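Local coordinates for fatty acid-binding protein homolog 8 (Caenorhabditis elegans, PDB 6C1Z) that chaperones unsaturated fatty acids, oleic acid among them, from the lysosome to the nucleus, where it switches on genes that promote longevity, at residues L44-D49 and W53-Y58. Residues are numbered along the deposited sequence; the frame is centred on the assembly and turned at random.
Sequences LEIKLD and WHFNQY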
# COMPACT_ATOMS: atom_id res chain seq x y z
N LEU A 44 -1.02 3.17 -9.52
CA LEU A 44 -1.57 2.06 -8.76
C LEU A 44 -2.74 1.50 -9.55
O LEU A 44 -3.69 2.23 -9.87
CB LEU A 44 -2.03 2.54 -7.38
CG LEU A 44 -2.92 1.61 -6.55
CD1 LEU A 44 -2.25 0.30 -6.26
CD2 LEU A 44 -3.34 2.30 -5.25
N GLU A 45 -2.66 0.24 -9.91
CA GLU A 45 -3.72 -0.45 -10.62
C GLU A 45 -4.36 -1.43 -9.65
O GLU A 45 -3.66 -2.25 -9.05
CB GLU A 45 -3.13 -1.20 -11.81
CG GLU A 45 -4.03 -2.21 -12.47
CD GLU A 45 -3.31 -2.95 -13.57
OE1 GLU A 45 -2.49 -3.86 -13.27
OE2 GLU A 45 -3.54 -2.58 -14.74
N ILE A 46 -5.68 -1.33 -9.52
CA ILE A 46 -6.46 -2.23 -8.67
C ILE A 46 -7.39 -3.00 -9.59
O ILE A 46 -8.16 -2.39 -10.36
CB ILE A 46 -7.25 -1.45 -7.61
CG1 ILE A 46 -6.30 -0.80 -6.62
CG2 ILE A 46 -8.24 -2.37 -6.89
CD1 ILE A 46 -7.00 0.18 -5.67
N LYS A 47 -7.32 -4.32 -9.53
CA LYS A 47 -8.20 -5.17 -10.32
C LYS A 47 -8.62 -6.36 -9.47
O LYS A 47 -8.00 -6.67 -8.45
CB LYS A 47 -7.54 -5.59 -11.65
CG LYS A 47 -6.20 -6.28 -11.53
CD LYS A 47 -5.37 -6.22 -12.84
CE LYS A 47 -6.15 -6.68 -14.05
NZ LYS A 47 -5.30 -6.73 -15.29
N LEU A 48 -9.71 -6.99 -9.87
CA LEU A 48 -10.26 -8.16 -9.20
C LEU A 48 -10.39 -9.27 -10.23
O LEU A 48 -11.11 -9.13 -11.23
CB LEU A 48 -11.62 -7.82 -8.59
CG LEU A 48 -12.37 -8.98 -7.94
CD1 LEU A 48 -11.54 -9.63 -6.84
CD2 LEU A 48 -13.71 -8.50 -7.40
N ASP A 49 -9.75 -10.41 -9.95
CA ASP A 49 -9.80 -11.59 -10.81
C ASP A 49 -10.48 -12.71 -10.02
O ASP A 49 -9.84 -13.35 -9.19
CB ASP A 49 -8.39 -12.01 -11.23
CG ASP A 49 -8.37 -13.27 -12.06
OD1 ASP A 49 -9.46 -13.75 -12.45
OD2 ASP A 49 -7.27 -13.79 -12.32
N TRP A 53 -7.85 -10.22 -5.38
CA TRP A 53 -7.53 -8.83 -5.63
C TRP A 53 -6.08 -8.69 -6.08
O TRP A 53 -5.20 -9.41 -5.61
CB TRP A 53 -7.76 -7.99 -4.36
CG TRP A 53 -9.22 -7.78 -4.09
CD1 TRP A 53 -10.01 -8.55 -3.29
CD2 TRP A 53 -10.06 -6.78 -4.65
NE1 TRP A 53 -11.29 -8.08 -3.32
CE2 TRP A 53 -11.36 -6.99 -4.14
CE3 TRP A 53 -9.85 -5.73 -5.56
CZ2 TRP A 53 -12.44 -6.19 -4.51
CZ3 TRP A 53 -10.92 -4.94 -5.91
CH2 TRP A 53 -12.21 -5.17 -5.38
N HIS A 54 -5.83 -7.68 -6.90
CA HIS A 54 -4.48 -7.32 -7.32
C HIS A 54 -4.31 -5.83 -7.11
O HIS A 54 -5.10 -5.04 -7.66
CB HIS A 54 -4.26 -7.72 -8.78
CG HIS A 54 -4.33 -9.19 -9.00
ND1 HIS A 54 -3.21 -9.99 -8.94
CD2 HIS A 54 -5.37 -10.02 -9.26
CE1 HIS A 54 -3.55 -11.25 -9.17
NE2 HIS A 54 -4.86 -11.29 -9.35
N PHE A 55 -3.35 -5.44 -6.29
CA PHE A 55 -2.94 -4.04 -6.11
C PHE A 55 -1.53 -3.98 -6.65
O PHE A 55 -0.58 -4.42 -5.99
CB PHE A 55 -2.95 -3.64 -4.63
CG PHE A 55 -4.31 -3.24 -4.06
CD1 PHE A 55 -5.43 -4.03 -4.24
CD2 PHE A 55 -4.44 -2.06 -3.36
CE1 PHE A 55 -6.68 -3.64 -3.68
CE2 PHE A 55 -5.67 -1.68 -2.82
CZ PHE A 55 -6.77 -2.47 -2.99
N ASN A 56 -1.40 -3.47 -7.85
CA ASN A 56 -0.13 -3.44 -8.54
C ASN A 56 0.34 -2.01 -8.65
O ASN A 56 -0.37 -1.17 -9.22
CB ASN A 56 -0.27 -4.07 -9.92
CG ASN A 56 -0.67 -5.52 -9.86
OD1 ASN A 56 -0.40 -6.21 -8.87
ND2 ASN A 56 -1.28 -6.01 -10.93
N GLN A 57 1.54 -1.73 -8.19
CA GLN A 57 2.09 -0.38 -8.23
C GLN A 57 3.22 -0.36 -9.24
O GLN A 57 4.13 -1.19 -9.17
CB GLN A 57 2.60 0.03 -6.85
CG GLN A 57 2.95 1.49 -6.72
CD GLN A 57 2.67 2.03 -5.33
OE1 GLN A 57 3.53 2.64 -4.70
NE2 GLN A 57 1.46 1.79 -4.84
N TYR A 58 3.17 0.58 -10.18
CA TYR A 58 4.17 0.65 -11.23
C TYR A 58 4.96 1.95 -11.15
O TYR A 58 4.38 3.02 -11.01
CB TYR A 58 3.54 0.55 -12.62
CG TYR A 58 2.87 -0.77 -12.87
CD1 TYR A 58 3.62 -1.88 -13.25
CD2 TYR A 58 1.50 -0.92 -12.75
CE1 TYR A 58 3.03 -3.10 -13.49
CE2 TYR A 58 0.89 -2.15 -13.00
CZ TYR A 58 1.67 -3.24 -13.35
OH TYR A 58 1.05 -4.44 -13.59
O HOH W 1 -5.67 -13.88 -9.72
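The backbone O of N56 takes the N-H of E45 at 2.8 Å, almost straight at 178°, and the CA-H of L44 leans on the same oxygen. N56 N returns the bond to E45 O, and K47 and H54 form the second hydrogen-bonded pair, so four backbone bonds zip the two strands together as an antiparallel hairpin. Side chains of the non-hydrogen-bonded pairs L44-Q57, I46-F55 and L48-W53 share one face, and in the last two an aliphatic side chain lies over a ring. I46 sets CG1 squarely over the F55 ring, 3.8 Å from its centroid, while its CD1 reaches CE2 and CZ on the far rim. With CG turned anti to its backbone N (chi1 175°), L48 brings CD1 over one face of the W53 indole, 3.7 Å from the centroid of the five-membered ring; its CD2 rests near CZ2, and I46 CG2 meets the indole edge at CZ3, 3.8 Å away. Exchanging W53 for an alanine would probably leave L48 without the ring it packs on and open a gap beside I46 CG2. H54 lies on the opposite face, and a water in its imidazole plane, 2.7 Å from NE2, bridges it to D49 OD2 at the end of the strand. The E45 carboxylate stands nearly perpendicular to the Y58 ring, OE1 at the ring's edge and 3.6 Å from OH. Within the fatty acid-binding protein beta-barrel, strand 10-18 continues the sheet beyond L44 and I46, and strand 64-68 beyond W53, F55 and Q57. W53 and F55 meet F95 edge-to-face and also touch the ring of F68, whereas L44 and I46 pack on L120 of strand 119-126, consistent with this largely apolar face looking into the barrel.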